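PDB 6Z5S: H subunit of photosynthetic reaction center complex from Rhodopseudomonas palustris, which probably caps the cytoplasmic face of the photosynthetic reaction centre, held by one transmembrane helix, and probably helps protons reach the secondary quinone. Local coordinates for residues Met150-Cys155 with Val205-Ile210; Gln114-Pro119 with Val227-Glu232. All coordinates share one frame; numbering follows the deposited sequence.

Interaction 1 of 2, residues Met150-Cys155 with Val205-Ile210; sequences MPVVGC and VSVDAI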
ATOM      1  N   MET D 150     -41.770 -12.270  -4.068  1.00 89.71           N
ATOM      2  CA  MET D 150     -41.747 -11.104  -4.938  1.00 89.71           C
ATOM      3  C   MET D 150     -41.697 -11.552  -6.393  1.00 89.71           C
ATOM      4  O   MET D 150     -40.844 -12.372  -6.755  1.00 89.71           O
ATOM      5  CB  MET D 150     -40.541 -10.218  -4.641  1.00 89.71           C
ATOM      6  CG  MET D 150     -40.450  -9.685  -3.231  1.00 89.71           C
ATOM      7  SD  MET D 150     -39.115  -8.479  -3.135  1.00 89.71           S
ATOM      8  CE  MET D 150     -39.014  -8.179  -1.375  1.00 89.71           C
ATOM      9  N   PRO D 151     -42.595 -11.067  -7.247  1.00 90.43           N
ATOM     10  CA  PRO D 151     -42.496 -11.390  -8.677  1.00 90.43           C
ATOM     11  C   PRO D 151     -41.439 -10.527  -9.351  1.00 90.43           C
ATOM     12  O   PRO D 151     -41.441  -9.301  -9.224  1.00 90.43           O
ATOM     13  CB  PRO D 151     -43.901 -11.092  -9.212  1.00 90.43           C
ATOM     14  CG  PRO D 151     -44.509 -10.182  -8.228  1.00 90.43           C
ATOM     15  CD  PRO D 151     -43.855 -10.392  -6.906  1.00 90.43           C
ATOM     16  N   VAL D 152     -40.541 -11.176 -10.065  1.00 87.78           N
ATOM     17  CA  VAL D 152     -39.438 -10.494 -10.728  1.00 87.78           C
ATOM     18  C   VAL D 152     -39.927  -9.894 -12.036  1.00 87.78           C
ATOM     19  O   VAL D 152     -40.682 -10.525 -12.792  1.00 87.78           O
ATOM     20  CB  VAL D 152     -38.267 -11.464 -10.957  1.00 87.78           C
ATOM     21  CG1 VAL D 152     -38.716 -12.626 -11.801  1.00 87.78           C
ATOM     22  CG2 VAL D 152     -37.099 -10.750 -11.611  1.00 87.78           C
ATOM     23  N   VAL D 153     -39.469  -8.678 -12.311  1.00 86.25           N
ATOM     24  CA  VAL D 153     -39.908  -7.882 -13.446  1.00 86.25           C
ATOM     25  C   VAL D 153     -38.710  -7.600 -14.344  1.00 86.25           C
ATOM     26  O   VAL D 153     -37.577  -7.453 -13.875  1.00 86.25           O
ATOM     27  CB  VAL D 153     -40.577  -6.574 -12.965  1.00 86.25           C
ATOM     28  CG1 VAL D 153     -39.551  -5.631 -12.367  1.00 86.25           C
ATOM     29  CG2 VAL D 153     -41.324  -5.903 -14.086  1.00 86.25           C
ATOM     30  N   GLY D 154     -38.968  -7.533 -15.649  1.00 83.89           N
ATOM     31  CA  GLY D 154     -37.917  -7.312 -16.625  1.00 83.89           C
ATOM     32  C   GLY D 154     -37.329  -5.918 -16.588  1.00 83.89           C
ATOM     33  O   GLY D 154     -37.433  -5.221 -15.577  1.00 83.89           O
ATOM     34  N   CYS D 155     -36.686  -5.504 -17.679  1.00 86.34           N
ATOM     35  CA  CYS D 155     -36.181  -4.143 -17.792  1.00 86.34           C
ATOM     36  C   CYS D 155     -37.187  -3.208 -18.436  1.00 86.34           C
ATOM     37  O   CYS D 155     -37.203  -2.013 -18.125  1.00 86.34           O
ATOM     38  CB  CYS D 155     -34.884  -4.116 -18.600  1.00 86.34           C
ATOM     39  SG  CYS D 155     -34.182  -2.468 -18.817  1.00 86.34           S
ATOM     40  N   VAL D 205     -38.832  -7.297  -7.274  1.00 91.86           N
ATOM     41  CA  VAL D 205     -37.409  -7.266  -7.577  1.00 91.86           C
ATOM     42  C   VAL D 205     -37.251  -7.038  -9.072  1.00 91.86           C
ATOM     43  O   VAL D 205     -37.963  -7.639  -9.884  1.00 91.86           O
ATOM     44  CB  VAL D 205     -36.699  -8.555  -7.118  1.00 91.86           C
ATOM     45  CG1 VAL D 205     -37.298  -9.770  -7.794  1.00 91.86           C
ATOM     46  CG2 VAL D 205     -35.215  -8.472  -7.409  1.00 91.86           C
ATOM     47  N   SER D 206     -36.331  -6.152  -9.433  1.00 88.04           N
ATOM     48  CA  SER D 206     -36.209  -5.664 -10.795  1.00 88.04           C
ATOM     49  C   SER D 206     -34.848  -6.012 -11.370  1.00 88.04           C
ATOM     50  O   SER D 206     -33.818  -5.839 -10.710  1.00 88.04           O
ATOM     51  CB  SER D 206     -36.416  -4.155 -10.849  1.00 88.04           C
ATOM     52  OG  SER D 206     -35.341  -3.486 -10.215  1.00 88.04           O
ATOM     53  N   VAL D 207     -34.853  -6.487 -12.610  1.00 80.65           N
ATOM     54  CA  VAL D 207     -33.641  -6.795 -13.354  1.00 80.65           C
ATOM     55  C   VAL D 207     -33.657  -5.959 -14.621  1.00 80.65           C
ATOM     56  O   VAL D 207     -34.559  -6.105 -15.455  1.00 80.65           O
ATOM     57  CB  VAL D 207     -33.541  -8.287 -13.685  1.00 80.65           C
ATOM     58  CG1 VAL D 207     -32.461  -8.524 -14.719  1.00 80.65           C
ATOM     59  CG2 VAL D 207     -33.255  -9.070 -12.431  1.00 80.65           C
ATOM     60  N   ASP D 208     -32.665  -5.091 -14.771  1.00 79.70           N
ATOM     61  CA  ASP D 208     -32.603  -4.183 -15.902  1.00 79.70           C
ATOM     62  C   ASP D 208     -31.722  -4.687 -17.032  1.00 79.70           C
ATOM     63  O   ASP D 208     -31.584  -3.994 -18.043  1.00 79.70           O
ATOM     64  CB  ASP D 208     -32.107  -2.817 -15.443  1.00 79.70           C
ATOM     65  CG  ASP D 208     -30.887  -2.919 -14.572  1.00 79.70           C
ATOM     66  OD1 ASP D 208     -30.993  -3.523 -13.486  1.00 79.70           O
ATOM     67  OD2 ASP D 208     -29.821  -2.408 -14.972  1.00 79.70           O
ATOM     68  N   ALA D 209     -31.122  -5.868 -16.895  1.00 71.23           N
ATOM     69  CA  ALA D 209     -30.245  -6.371 -17.945  1.00 71.23           C
ATOM     70  C   ALA D 209     -31.043  -6.883 -19.134  1.00 71.23           C
ATOM     71  O   ALA D 209     -30.786  -6.497 -20.277  1.00 71.23           O
ATOM     72  CB  ALA D 209     -29.339  -7.467 -17.391  1.00 71.23           C
ATOM     73  N   ILE D 210     -32.015  -7.752 -18.887  1.00 71.99           N
ATOM     74  CA  ILE D 210     -32.891  -8.263 -19.927  1.00 71.99           C
ATOM     75  C   ILE D 210     -34.302  -7.784 -19.633  1.00 71.99           C
ATOM     76  O   ILE D 210     -34.593  -7.265 -18.557  1.00 71.99           O
ATOM     77  CB  ILE D 210     -32.843  -9.795 -20.025  1.00 71.99           C
ATOM     78  CG1 ILE D 210     -33.526 -10.420 -18.813  1.00 71.99           C
ATOM     79  CG2 ILE D 210     -31.409 -10.267 -20.109  1.00 71.99           C
ATOM     80  CD1 ILE D 210     -33.382 -11.911 -18.742  1.00 71.99           C
TER
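Val153 is bonded through both of its peptide groups to the 205-210 segment. Its N donates to Val205 O at 3.0 Å. Its O accepts from Val207 N at 3.2 Å, and both bonds are fairly straight. A residue that bonds not to its direct neighbour across the pair but to the residues before and after that neighbour defines a parallel bridge, and here the one skipped is Ser206. Val205 O also receives a CA-H...O contact from Val152 CA at 3.3 Å. Farther on, where the 205-210 segment curls back, Cys155 N makes a weak bond to Ile210 O.

The apolar contacts fall on two faces. On one, Val152 CB lies 3.7 Å from Val205 CG1, the two side chains crossing obliquely, and Val152 CG2 comes within 4.3 Å of Val207 CG2. On the other, Val153 CG1 is 3.8 Å from Ser206 CB; a chi1 of 70° sets that methyl between the backbone N and the carbonyl carbon. Cys155 carries its sulphur anti to the backbone N, with SG 4.0 Å from Asp208 CB.

Within the PRC-barrel domain, Val152 and Val207 both pack on Leu191 of strand 188-192, and Val205 meets Val163 of strand 161-169. Beyond the paired residues Ile210 reaches Tyr238 and Tyr239 of helix 229-245, so the contact lies between the antiparallel sheet, met by the valines, and the helix.

Interaction 2 of 2, residues Gln114-Pro119 with Val227-Glu232; sequences QRADVP and VSKLEE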
ATOM      1  N   GLN D 114     -15.929 -22.607 -21.293  1.00 46.45           N
ATOM      2  CA  GLN D 114     -16.312 -24.012 -21.251  1.00 46.45           C
ATOM      3  C   GLN D 114     -15.774 -24.637 -19.966  1.00 46.45           C
ATOM      4  O   GLN D 114     -14.843 -25.442 -19.960  1.00 46.45           O
ATOM      5  CB  GLN D 114     -15.807 -24.744 -22.484  1.00 46.45           C
ATOM      6  CG  GLN D 114     -16.572 -26.009 -22.779  1.00 46.45           C
ATOM      7  CD  GLN D 114     -18.001 -25.732 -23.162  1.00 46.45           C
ATOM      8  OE1 GLN D 114     -18.275 -24.864 -23.985  1.00 46.45           O
ATOM      9  NE2 GLN D 114     -18.925 -26.461 -22.559  1.00 46.45           N
ATOM     10  N   ARG D 115     -16.379 -24.233 -18.855  1.00 47.38           N
ATOM     11  CA  ARG D 115     -15.997 -24.760 -17.559  1.00 47.38           C
ATOM     12  C   ARG D 115     -16.447 -26.209 -17.421  1.00 47.38           C
ATOM     13  O   ARG D 115     -17.221 -26.734 -18.226  1.00 47.38           O
ATOM     14  CB  ARG D 115     -16.601 -23.921 -16.439  1.00 47.38           C
ATOM     15  CG  ARG D 115     -16.216 -22.465 -16.468  1.00 47.38           C
ATOM     16  CD  ARG D 115     -16.628 -21.781 -15.188  1.00 47.38           C
ATOM     17  NE  ARG D 115     -15.598 -21.849 -14.170  1.00 47.38           N
ATOM     18  CZ  ARG D 115     -15.728 -21.356 -12.948  1.00 47.38           C
ATOM     19  NH1 ARG D 115     -16.850 -20.756 -12.587  1.00 47.38           N
ATOM     20  NH2 ARG D 115     -14.733 -21.467 -12.090  1.00 47.38           N
ATOM     21  N   ALA D 116     -15.946 -26.863 -16.380  1.00 53.18           N
ATOM     22  CA  ALA D 116     -16.345 -28.234 -16.105  1.00 53.18           C
ATOM     23  C   ALA D 116     -17.824 -28.288 -15.755  1.00 53.18           C
ATOM     24  O   ALA D 116     -18.328 -27.463 -14.989  1.00 53.18           O
ATOM     25  CB  ALA D 116     -15.511 -28.810 -14.966  1.00 53.18           C
ATOM     26  N   ASP D 117     -18.527 -29.260 -16.328  1.00 57.44           N
ATOM     27  CA  ASP D 117     -19.959 -29.401 -16.079  1.00 57.44           C
ATOM     28  C   ASP D 117     -20.166 -30.228 -14.813  1.00 57.44           C
ATOM     29  O   ASP D 117     -20.676 -31.348 -14.824  1.00 57.44           O
ATOM     30  CB  ASP D 117     -20.657 -30.014 -17.283  1.00 57.44           C
ATOM     31  CG  ASP D 117     -22.121 -29.643 -17.350  1.00 57.44           C
ATOM     32  OD1 ASP D 117     -22.752 -29.869 -18.401  1.00 57.44           O
ATOM     33  OD2 ASP D 117     -22.643 -29.121 -16.344  1.00 57.44           O
ATOM     34  N   VAL D 118     -19.751 -29.635 -13.700  1.00 56.56           N
ATOM     35  CA  VAL D 118     -19.834 -30.264 -12.388  1.00 56.56           C
ATOM     36  C   VAL D 118     -19.832 -29.145 -11.356  1.00 56.56           C
ATOM     37  O   VAL D 118     -19.172 -28.118 -11.563  1.00 56.56           O
ATOM     38  CB  VAL D 118     -18.679 -31.255 -12.175  1.00 56.56           C
ATOM     39  CG1 VAL D 118     -17.356 -30.527 -12.017  1.00 56.56           C
ATOM     40  CG2 VAL D 118     -18.948 -32.149 -10.987  1.00 56.56           C
ATOM     41  N   PRO D 119     -20.576 -29.269 -10.262  1.00 59.78           N
ATOM     42  CA  PRO D 119     -20.598 -28.197  -9.265  1.00 59.78           C
ATOM     43  C   PRO D 119     -19.308 -28.137  -8.465  1.00 59.78           C
ATOM     44  O   PRO D 119     -18.491 -29.057  -8.475  1.00 59.78           O
ATOM     45  CB  PRO D 119     -21.783 -28.573  -8.371  1.00 59.78           C
ATOM     46  CG  PRO D 119     -21.964 -30.022  -8.582  1.00 59.78           C
ATOM     47  CD  PRO D 119     -21.625 -30.264 -10.008  1.00 59.78           C
ATOM     48  N   VAL D 227     -26.072 -26.717  -9.103  1.00 57.93           N
ATOM     49  CA  VAL D 227     -25.733 -26.036 -10.342  1.00 57.93           C
ATOM     50  C   VAL D 227     -24.246 -26.220 -10.601  1.00 57.93           C
ATOM     51  O   VAL D 227     -23.426 -26.103  -9.685  1.00 57.93           O
ATOM     52  CB  VAL D 227     -26.123 -24.543 -10.284  1.00 57.93           C
ATOM     53  CG1 VAL D 227     -25.415 -23.841  -9.143  1.00 57.93           C
ATOM     54  CG2 VAL D 227     -25.820 -23.858 -11.599  1.00 57.93           C
ATOM     55  N   SER D 228     -23.902 -26.539 -11.841  1.00 55.22           N
ATOM     56  CA  SER D 228     -22.520 -26.765 -12.220  1.00 55.22           C
ATOM     57  C   SER D 228     -21.844 -25.451 -12.591  1.00 55.22           C
ATOM     58  O   SER D 228     -22.492 -24.435 -12.837  1.00 55.22           O
ATOM     59  CB  SER D 228     -22.443 -27.746 -13.385  1.00 55.22           C
ATOM     60  OG  SER D 228     -22.778 -27.107 -14.598  1.00 55.22           O
ATOM     61  N   LYS D 229     -20.512 -25.481 -12.632  1.00 52.86           N
ATOM     62  CA  LYS D 229     -19.758 -24.296 -13.025  1.00 52.86           C
ATOM     63  C   LYS D 229     -20.120 -23.855 -14.435  1.00 52.86           C
ATOM     64  O   LYS D 229     -20.188 -22.653 -14.723  1.00 52.86           O
ATOM     65  CB  LYS D 229     -18.262 -24.577 -12.918  1.00 52.86           C
ATOM     66  CG  LYS D 229     -17.725 -24.513 -11.506  1.00 52.86           C
ATOM     67  CD  LYS D 229     -16.298 -25.003 -11.432  1.00 52.86           C
ATOM     68  CE  LYS D 229     -16.240 -26.506 -11.287  1.00 52.86           C
ATOM     69  NZ  LYS D 229     -14.839 -26.984 -11.207  1.00 52.86           N
ATOM     70  N   LEU D 230     -20.361 -24.816 -15.325  1.00 50.90           N
ATOM     71  CA  LEU D 230     -20.717 -24.483 -16.697  1.00 50.90           C
ATOM     72  C   LEU D 230     -22.042 -23.740 -16.747  1.00 50.90           C
ATOM     73  O   LEU D 230     -22.175 -22.727 -17.441  1.00 50.90           O
ATOM     74  CB  LEU D 230     -20.779 -25.751 -17.539  1.00 50.90           C
ATOM     75  CG  LEU D 230     -20.991 -25.520 -19.028  1.00 50.90           C
ATOM     76  CD1 LEU D 230     -19.928 -24.593 -19.565  1.00 50.90           C
ATOM     77  CD2 LEU D 230     -20.969 -26.834 -19.763  1.00 50.90           C
ATOM     78  N   GLU D 231     -23.035 -24.227 -16.007  1.00 55.92           N
ATOM     79  CA  GLU D 231     -24.313 -23.534 -15.962  1.00 55.92           C
ATOM     80  C   GLU D 231     -24.182 -22.178 -15.291  1.00 55.92           C
ATOM     81  O   GLU D 231     -24.889 -21.239 -15.660  1.00 55.92           O
ATOM     82  CB  GLU D 231     -25.345 -24.390 -15.241  1.00 55.92           C
ATOM     83  CG  GLU D 231     -25.576 -25.732 -15.892  1.00 55.92           C
ATOM     84  CD  GLU D 231     -25.847 -26.830 -14.886  1.00 55.92           C
ATOM     85  OE1 GLU D 231     -25.597 -26.613 -13.685  1.00 55.92           O
ATOM     86  OE2 GLU D 231     -26.305 -27.915 -15.298  1.00 55.92           O
ATOM     87  N   GLU D 232     -23.292 -22.058 -14.308  1.00 56.45           N
ATOM     88  CA  GLU D 232     -23.045 -20.764 -13.684  1.00 56.45           C
ATOM     89  C   GLU D 232     -22.553 -19.748 -14.705  1.00 56.45           C
ATOM     90  O   GLU D 232     -23.096 -18.638 -14.804  1.00 56.45           O
ATOM     91  CB  GLU D 232     -22.038 -20.914 -12.548  1.00 56.45           C
ATOM     92  CG  GLU D 232     -22.629 -21.420 -11.254  1.00 56.45           C
ATOM     93  CD  GLU D 232     -21.632 -21.378 -10.119  1.00 56.45           C
ATOM     94  OE1 GLU D 232     -21.088 -22.442  -9.761  1.00 56.45           O
ATOM     95  OE2 GLU D 232     -21.387 -20.277  -9.586  1.00 56.45           O
TER
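Ser228 OG donates to Asp117 OD2 at 2.7 Å, meeting the carboxylate on its anti side and somewhat out of its plane. The same hydroxyl oxygen accepts from Glu231 N at 3.2 Å as the N-cap of helix 229-245, and Ser228 N in turn donates to Glu231 OE1, completing a capping box. Lys229 N bonds to Val118 O at 3.1 Å, from above the carbonyl plane, while Leu230 N makes a weak bond to Ala116 O.

Arg115 and Lys229 cross at about a right angle, with Lys229 CD 3.9 Å above one guanidinium face and displaced toward its rim. The Arg115 chain is bent at chi3 (89°), which turns NE aside from the line of the methylenes. Outside the two segments, Arg115 NE and Lys229 NZ each form a salt bridge to an acidic side chain of another protein chain. An alanine in place of Arg115 would probably leave the acidic side chain of the other chain without this cation and open a gap beside Lys229 CG and CD. Leu230 packs against the loop, CD2 lying 3.5 Å from Gln114 NE2.

The first turn of a helix has backbone N-H groups with no acceptor inside the helix; here Val118 O, Ala116 O (weakly) and Ser228 OG serve Lys229, Leu230 and Glu231 N. Asp117 OD2 and Glu231 OE2 lie 4.0 Å apart, a proximity that would be repulsive if both are ionised, and that the helix N-terminus, with the Ser228 and Ser222 donors, probably eases.

The two contacts are nested along the chain: 114-119 comes first, then 150-155 and 205-210, and finally 227-232, so that interaction 1 lies inside the loop closed by interaction 2. Their centres are about 25 Å apart and their nearest atoms about 13 Å apart, without touching. Helix 229-245 relates them, since interaction 2 holds its start and its later residues Tyr238 and Tyr239 pack on Ile210 of interaction 1. The four-stranded antiparallel sheet borders both, through strands 161-169 and 188-192 for interaction 1 and strand 129-131 for interaction 2. No other protein chain touches interaction 1, which is internal to this chain, whereas interaction 2 also forms part of the interface with another protein chain.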